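Local atomic coordinates of succinate-acetate/proton symporter SatP (Escherichia coli K-12, PDB entry 5ZUG), a protein that moves acetate, and probably succinate, across the bacterial cell membrane and assembles as a hexameric channel. Residues M17-T22 / A164-L169; I50-A55 / T72-F77. All blocks are in the same frame, centred on the assembly; numbering follows the deposited sequence.

Contact 1 (M17-T22 / A164-L169); sequences MGFGMT and ASAIYL. With BNG (nonyl beta-D-glucopyranoside), chain G.
Helices 12-31 and 149-179, the first and last long helices of the chain, run nearly antiparallel here, at 147°, and their short segments approach to 7.6 Å between axes. G20 and A166 make this approach possible: the methyl of A166 points at the partner helix, and its CB rests 3.9 Å from G20 CA, where no side chain stands in the way.

I167 carries the largest share of the contact and can be followed outward from CB, where it forks. CG2, anti to the backbone N, turns to the end of M17 and lies 3.9 Å from M17 CE. CG1, anti to the carbonyl carbon, passes between that methyl and the backbone around G20 and M21. The extended second torsion then carries CD1 along the partner helix, to 3.9 Å from M21 N. M17 starts off away from this helix, but bends at chi2 and chi3 bring its SD and CE back across I167 at about a right angle. M17 also packs on F111 of a second subunit.

On the other flank F19, with CG anti to the backbone N (chi1 166°), takes A166 CB at its ring edge, 3.8 Å from F19 CD2. One ring face receives the detergent tail: C9' of BNG sits 3.6 Å above the plane of the F19 ring, over its centre, in a CH-pi arrangement. An alanine in place of F19 removes this ring and would probably loosen both the seat of the alkyl end and the packing around A166. The whole is an example of small-residue packing between antiparallel transmembrane helices, set in the six-helix GPR1/FUN34/yaaH fold beside a pocket that holds an alkyl chain.

Contact 2 (I50-A55 / T72-F77); sequences IAQIFA and TSYGSF. With BNG (nonyl beta-D-glucopyranoside), chain G.
Van der Waals packing against a glycine dominates the meeting of 50-55 with 72-77. I53 lays its extended side chain (chi2 166°) over G75, so that CD1 lies 3.6 Å from G75 C. I53 CD1 also reaches the next residue, 4.0 Å from S76 OG. Beside it Q52 sets out toward the partner helix: its CB stands 4.0 Å from G75 CA, and the chain, with CG anti to the backbone N, stays extended past CG. Its flat amide end runs alongside Y74 in the same direction, meeting the ring at its edge with the two planes 33° apart.

Helices 38-58 and 65-86 follow each other in the chain and form an antiparallel helical hairpin, in which the bare backbone of G75 lets the axes of 50-55 and 72-77 come within 7.4 Å.

Polar groups are served mostly within their own helix or by other elements. S76 OG donates to T72 O at 3.0 Å, nearly along the C=O axis, and that oxygen also accepts from S76 N. T72 OG1 bonds to L68 O and Y74 OH to T112, while S73 OG bonds to Y47 OH of a third subunit.

The ligand's alkyl tail is met by an aromatic ring and an amide: C8' of BNG comes 3.3 Å from Y74 CD2, and the amide end of Q52 flanks C7'.

In the fold
Neither contact is a surface one: every touching residue in both is buried, and their centres lie 13 Å apart. They share no helix, yet helices 12-31 and 38-58 are consecutive, and F19 packs on Q52 to bring the two contacts together around one alkyl tail. Contact 2 closes a short hairpin nested inside the long loop that contact 1 closes between the first and last helices of the chain. Glycine admits the neighbour in each case, but the chemistry differs. Contact 1 joins apolar side chains and faces a second subunit through its methionines; contact 2 adds an amide and hydroxyls and has neighbours in two other subunits of the hexamer.

Contact 1 (M17-T22 / A164-L169)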
loop_
_atom_site.group_PDB
_atom_site.type_symbol
_atom_site.label_atom_id
_atom_site.label_comp_id
_atom_site.label_asym_id
_atom_site.label_seq_id
_atom_site.Cartn_x
_atom_site.Cartn_y
_atom_site.Cartn_z
ATOM N N MET A 17 -6.270 21.914 -3.030
ATOM C CA MET A 17 -5.986 22.266 -1.647
ATOM C C MET A 17 -4.596 21.805 -1.236
ATOM O O MET A 17 -3.818 22.561 -0.641
ATOM C CB MET A 17 -7.013 21.649 -0.704
ATOM C CG MET A 17 -8.328 22.341 -0.652
ATOM S SD MET A 17 -8.210 24.126 -0.420
ATOM C CE MET A 17 -7.109 24.329 0.983
ATOM N N GLY A 18 -4.298 20.531 -1.494
ATOM C CA GLY A 18 -3.001 19.985 -1.137
ATOM C C GLY A 18 -1.875 20.762 -1.771
ATOM O O GLY A 18 -0.930 21.175 -1.098
ATOM N N PHE A 19 -1.944 20.940 -3.089
ATOM C CA PHE A 19 -0.945 21.740 -3.782
ATOM C C PHE A 19 -0.857 23.145 -3.206
ATOM O O PHE A 19 0.220 23.601 -2.814
ATOM C CB PHE A 19 -1.272 21.809 -5.267
ATOM C CG PHE A 19 -0.506 22.867 -5.990
ATOM C CD1 PHE A 19 0.731 22.592 -6.511
ATOM C CD2 PHE A 19 -1.018 24.152 -6.127
ATOM C CE1 PHE A 19 1.436 23.565 -7.172
ATOM C CE2 PHE A 19 -0.303 25.134 -6.773
ATOM C CZ PHE A 19 0.912 24.837 -7.311
ATOM N N GLY A 20 -1.979 23.856 -3.150
ATOM C CA GLY A 20 -1.915 25.276 -2.849
ATOM C C GLY A 20 -1.398 25.560 -1.451
ATOM O O GLY A 20 -0.505 26.391 -1.259
ATOM N N MET A 21 -1.982 24.886 -0.456
ATOM C CA MET A 21 -1.599 25.068 0.940
ATOM C C MET A 21 -0.107 24.751 1.155
ATOM O O MET A 21 0.604 25.476 1.868
ATOM C CB MET A 21 -2.524 24.200 1.803
ATOM C CG MET A 21 -2.640 24.633 3.229
ATOM S SD MET A 21 -3.697 23.615 4.281
ATOM C CE MET A 21 -5.338 24.090 3.856
ATOM N N THR A 22 0.387 23.673 0.540
ATOM C CA THR A 22 1.802 23.329 0.626
ATOM C C THR A 22 2.687 24.357 -0.075
ATOM O O THR A 22 3.821 24.597 0.357
ATOM C CB THR A 22 2.028 21.939 0.034
ATOM O OG1 THR A 22 1.211 21.001 0.737
ATOM C CG2 THR A 22 3.469 21.535 0.148
ATOM N N ALA A 164 -2.366 30.725 -3.131
ATOM C CA ALA A 164 -3.654 31.310 -2.771
ATOM C C ALA A 164 -4.688 31.101 -3.873
ATOM O O ALA A 164 -5.851 30.779 -3.581
ATOM C CB ALA A 164 -3.488 32.792 -2.439
ATOM N N SER A 165 -4.271 31.194 -5.150
ATOM C CA SER A 165 -5.218 30.979 -6.251
ATOM C C SER A 165 -5.803 29.581 -6.199
ATOM O O SER A 165 -7.010 29.405 -6.366
ATOM C CB SER A 165 -4.573 31.175 -7.626
ATOM O OG SER A 165 -3.774 32.312 -7.699
ATOM N N ALA A 166 -4.947 28.565 -6.002
ATOM C CA ALA A 166 -5.405 27.178 -6.000
ATOM C C ALA A 166 -6.404 26.936 -4.890
ATOM O O ALA A 166 -7.367 26.181 -5.064
ATOM C CB ALA A 166 -4.215 26.227 -5.873
ATOM N N ILE A 167 -6.181 27.563 -3.735
ATOM C CA ILE A 167 -7.105 27.425 -2.613
ATOM C C ILE A 167 -8.442 28.061 -2.942
ATOM O O ILE A 167 -9.505 27.479 -2.696
ATOM C CB ILE A 167 -6.499 28.035 -1.340
ATOM C CG1 ILE A 167 -5.242 27.246 -0.929
ATOM C CG2 ILE A 167 -7.530 28.058 -0.241
ATOM C CD1 ILE A 167 -4.596 27.740 0.308
ATOM N N TYR A 168 -8.408 29.269 -3.512
ATOM C CA TYR A 168 -9.641 29.944 -3.893
ATOM C C TYR A 168 -10.386 29.151 -4.955
ATOM O O TYR A 168 -11.588 28.893 -4.829
ATOM C CB TYR A 168 -9.325 31.341 -4.408
ATOM C CG TYR A 168 -10.562 32.070 -4.844
ATOM C CD1 TYR A 168 -11.457 32.573 -3.894
ATOM C CD2 TYR A 168 -10.867 32.211 -6.201
ATOM C CE1 TYR A 168 -12.595 33.227 -4.282
ATOM C CE2 TYR A 168 -12.013 32.864 -6.604
ATOM C CZ TYR A 168 -12.877 33.368 -5.644
ATOM O OH TYR A 168 -14.018 34.023 -6.043
ATOM N N LEU A 169 -9.660 28.710 -5.989
ATOM C CA LEU A 169 -10.256 27.917 -7.055
ATOM C C LEU A 169 -10.909 26.653 -6.493
ATOM O O LEU A 169 -12.046 26.321 -6.834
ATOM C CB LEU A 169 -9.186 27.534 -8.073
ATOM C CG LEU A 169 -9.792 26.716 -9.214
ATOM C CD1 LEU A 169 -10.909 27.571 -9.821
ATOM C CD2 LEU A 169 -8.791 26.185 -10.261
HETATM C C1 BNG G . -10.873 20.232 -13.902
HETATM C C2 BNG G . -12.089 21.016 -13.445
HETATM C C3 BNG G . -13.237 20.369 -14.058
HETATM C C4 BNG G . -13.219 20.794 -15.474
HETATM C C5 BNG G . -11.981 20.232 -16.187
HETATM C C6 BNG G . -11.177 21.273 -16.857
HETATM C "C1'" BNG G . -8.632 20.234 -14.001
HETATM C "C2'" BNG G . -7.894 20.492 -12.690
HETATM C "C3'" BNG G . -6.398 20.338 -12.919
HETATM C "C4'" BNG G . -5.670 21.371 -12.026
HETATM C "C5'" BNG G . -4.351 20.763 -11.551
HETATM C "C6'" BNG G . -3.726 21.892 -10.725
HETATM C "C7'" BNG G . -2.739 21.298 -9.727
HETATM C "C8'" BNG G . -1.395 21.967 -10.026
HETATM C "C9'" BNG G . -1.540 23.470 -9.815
HETATM O O1 BNG G . -9.788 21.005 -13.905
HETATM O O2 BNG G . -12.287 21.007 -12.044
HETATM O O3 BNG G . -14.476 20.744 -13.431
HETATM O O4 BNG G . -14.435 20.343 -16.053
HETATM O O5 BNG G . -10.937 19.715 -15.303
HETATM O O6 BNG G . -9.932 20.945 -16.334
#

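Contact 2 (I50-A55 / T72-F77)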
loop_
_atom_site.group_PDB
_atom_site.type_symbol
_atom_site.label_atom_id
_atom_site.label_comp_id
_atom_site.label_asym_id
_atom_site.label_seq_id
_atom_site.Cartn_x
_atom_site.Cartn_y
_atom_site.Cartn_z
ATOM N N ILE A 50 0.932 13.072 -1.248
ATOM C CA ILE A 50 0.023 11.921 -1.258
ATOM C C ILE A 50 -1.398 12.324 -1.666
ATOM O O ILE A 50 -1.966 11.763 -2.612
ATOM C CB ILE A 50 0.029 11.206 0.107
ATOM C CG1 ILE A 50 1.427 10.631 0.440
ATOM C CG2 ILE A 50 -1.125 10.199 0.204
ATOM C CD1 ILE A 50 1.853 9.532 -0.458
ATOM N N ALA A 51 -2.009 13.271 -0.951
ATOM C CA ALA A 51 -3.397 13.607 -1.244
ATOM C C ALA A 51 -3.571 14.077 -2.688
ATOM O O ALA A 51 -4.582 13.784 -3.325
ATOM C CB ALA A 51 -3.900 14.665 -0.263
ATOM N N GLN A 52 -2.587 14.797 -3.227
ATOM C CA GLN A 52 -2.685 15.255 -4.608
ATOM C C GLN A 52 -2.532 14.106 -5.593
ATOM O O GLN A 52 -3.049 14.174 -6.709
ATOM C CB GLN A 52 -1.651 16.338 -4.884
ATOM C CG GLN A 52 -1.982 17.120 -6.112
ATOM C CD GLN A 52 -1.062 18.260 -6.392
ATOM O OE1 GLN A 52 -0.301 18.676 -5.546
ATOM N NE2 GLN A 52 -1.152 18.801 -7.584
ATOM N N ILE A 53 -1.743 13.100 -5.242
ATOM C CA ILE A 53 -1.654 11.902 -6.055
ATOM C C ILE A 53 -2.981 11.162 -6.033
ATOM O O ILE A 53 -3.392 10.577 -7.036
ATOM C CB ILE A 53 -0.461 11.040 -5.584
ATOM C CG1 ILE A 53 0.861 11.721 -5.992
ATOM C CG2 ILE A 53 -0.546 9.616 -6.123
ATOM C CD1 ILE A 53 2.042 11.170 -5.335
ATOM N N PHE A 54 -3.666 11.154 -4.888
ATOM C CA PHE A 54 -5.037 10.638 -4.853
ATOM C C PHE A 54 -5.941 11.375 -5.842
ATOM O O PHE A 54 -6.589 10.755 -6.687
ATOM C CB PHE A 54 -5.619 10.703 -3.435
ATOM C CG PHE A 54 -5.041 9.685 -2.500
ATOM C CD1 PHE A 54 -4.332 8.612 -2.973
ATOM C CD2 PHE A 54 -5.235 9.787 -1.152
ATOM C CE1 PHE A 54 -3.808 7.681 -2.112
ATOM C CE2 PHE A 54 -4.722 8.847 -0.296
ATOM C CZ PHE A 54 -4.017 7.789 -0.784
ATOM N N ALA A 55 -5.997 12.703 -5.734
ATOM C CA ALA A 55 -6.780 13.526 -6.645
ATOM C C ALA A 55 -6.459 13.199 -8.093
ATOM O O ALA A 55 -7.356 13.136 -8.942
ATOM C CB ALA A 55 -6.529 15.005 -6.366
ATOM N N THR A 72 -1.380 14.205 -10.488
ATOM C CA THR A 72 -0.494 13.079 -10.209
ATOM C C THR A 72 0.978 13.471 -10.334
ATOM O O THR A 72 1.822 12.965 -9.574
ATOM C CB THR A 72 -0.815 11.915 -11.134
ATOM O OG1 THR A 72 -2.229 11.755 -11.216
ATOM C CG2 THR A 72 -0.233 10.628 -10.579
ATOM N N SER A 73 1.323 14.328 -11.316
ATOM C CA SER A 73 2.716 14.756 -11.472
ATOM C C SER A 73 3.165 15.682 -10.346
ATOM O O SER A 73 4.271 15.532 -9.829
ATOM C CB SER A 73 2.917 15.436 -12.817
ATOM O OG SER A 73 2.765 14.492 -13.840
ATOM N N TYR A 74 2.324 16.630 -9.939
ATOM C CA TYR A 74 2.726 17.585 -8.916
ATOM C C TYR A 74 2.731 16.980 -7.525
ATOM O O TYR A 74 3.471 17.462 -6.661
ATOM C CB TYR A 74 1.828 18.806 -8.933
ATOM C CG TYR A 74 2.036 19.665 -10.138
ATOM C CD1 TYR A 74 3.314 20.170 -10.466
ATOM C CD2 TYR A 74 0.963 19.942 -10.983
ATOM C CE1 TYR A 74 3.488 20.969 -11.585
ATOM C CE2 TYR A 74 1.116 20.720 -12.098
ATOM C CZ TYR A 74 2.367 21.232 -12.407
ATOM O OH TYR A 74 2.434 21.993 -13.553
ATOM N N GLY A 75 1.854 16.012 -7.255
ATOM C CA GLY A 75 1.991 15.233 -6.036
ATOM C C GLY A 75 3.311 14.496 -5.996
ATOM O O GLY A 75 3.966 14.430 -4.959
ATOM N N SER A 76 3.724 13.944 -7.134
ATOM C CA SER A 76 5.046 13.332 -7.242
ATOM C C SER A 76 6.171 14.351 -7.094
ATOM O O SER A 76 7.201 14.036 -6.490
ATOM C CB SER A 76 5.189 12.580 -8.567
ATOM O OG SER A 76 4.305 11.479 -8.624
ATOM N N PHE A 77 6.014 15.561 -7.651
ATOM C CA PHE A 77 7.039 16.585 -7.469
ATOM C C PHE A 77 7.275 16.859 -5.993
ATOM O O PHE A 77 8.419 16.898 -5.531
ATOM C CB PHE A 77 6.651 17.890 -8.146
ATOM C CG PHE A 77 7.390 19.086 -7.588
ATOM C CD1 PHE A 77 8.683 19.383 -8.018
ATOM C CD2 PHE A 77 6.805 19.910 -6.626
ATOM C CE1 PHE A 77 9.385 20.485 -7.507
ATOM C CE2 PHE A 77 7.498 21.000 -6.112
ATOM C CZ PHE A 77 8.802 21.287 -6.561
HETATM C C1 BNG G . -10.873 20.232 -13.902
HETATM C C2 BNG G . -12.089 21.016 -13.445
HETATM C C3 BNG G . -13.237 20.369 -14.058
HETATM C C4 BNG G . -13.219 20.794 -15.474
HETATM C C5 BNG G . -11.981 20.232 -16.187
HETATM C C6 BNG G . -11.177 21.273 -16.857
HETATM C "C1'" BNG G . -8.632 20.234 -14.001
HETATM C "C2'" BNG G . -7.894 20.492 -12.690
HETATM C "C3'" BNG G . -6.398 20.338 -12.919
HETATM C "C4'" BNG G . -5.670 21.371 -12.026
HETATM C "C5'" BNG G . -4.351 20.763 -11.551
HETATM C "C6'" BNG G . -3.726 21.892 -10.725
HETATM C "C7'" BNG G . -2.739 21.298 -9.727
HETATM C "C8'" BNG G . -1.395 21.967 -10.026
HETATM C "C9'" BNG G . -1.540 23.470 -9.815
HETATM O O1 BNG G . -9.788 21.005 -13.905
HETATM O O2 BNG G . -12.287 21.007 -12.044
HETATM O O3 BNG G . -14.476 20.744 -13.431
HETATM O O4 BNG G . -14.435 20.343 -16.053
HETATM O O5 BNG G . -10.937 19.715 -15.303
HETATM O O6 BNG G . -9.932 20.945 -16.334
#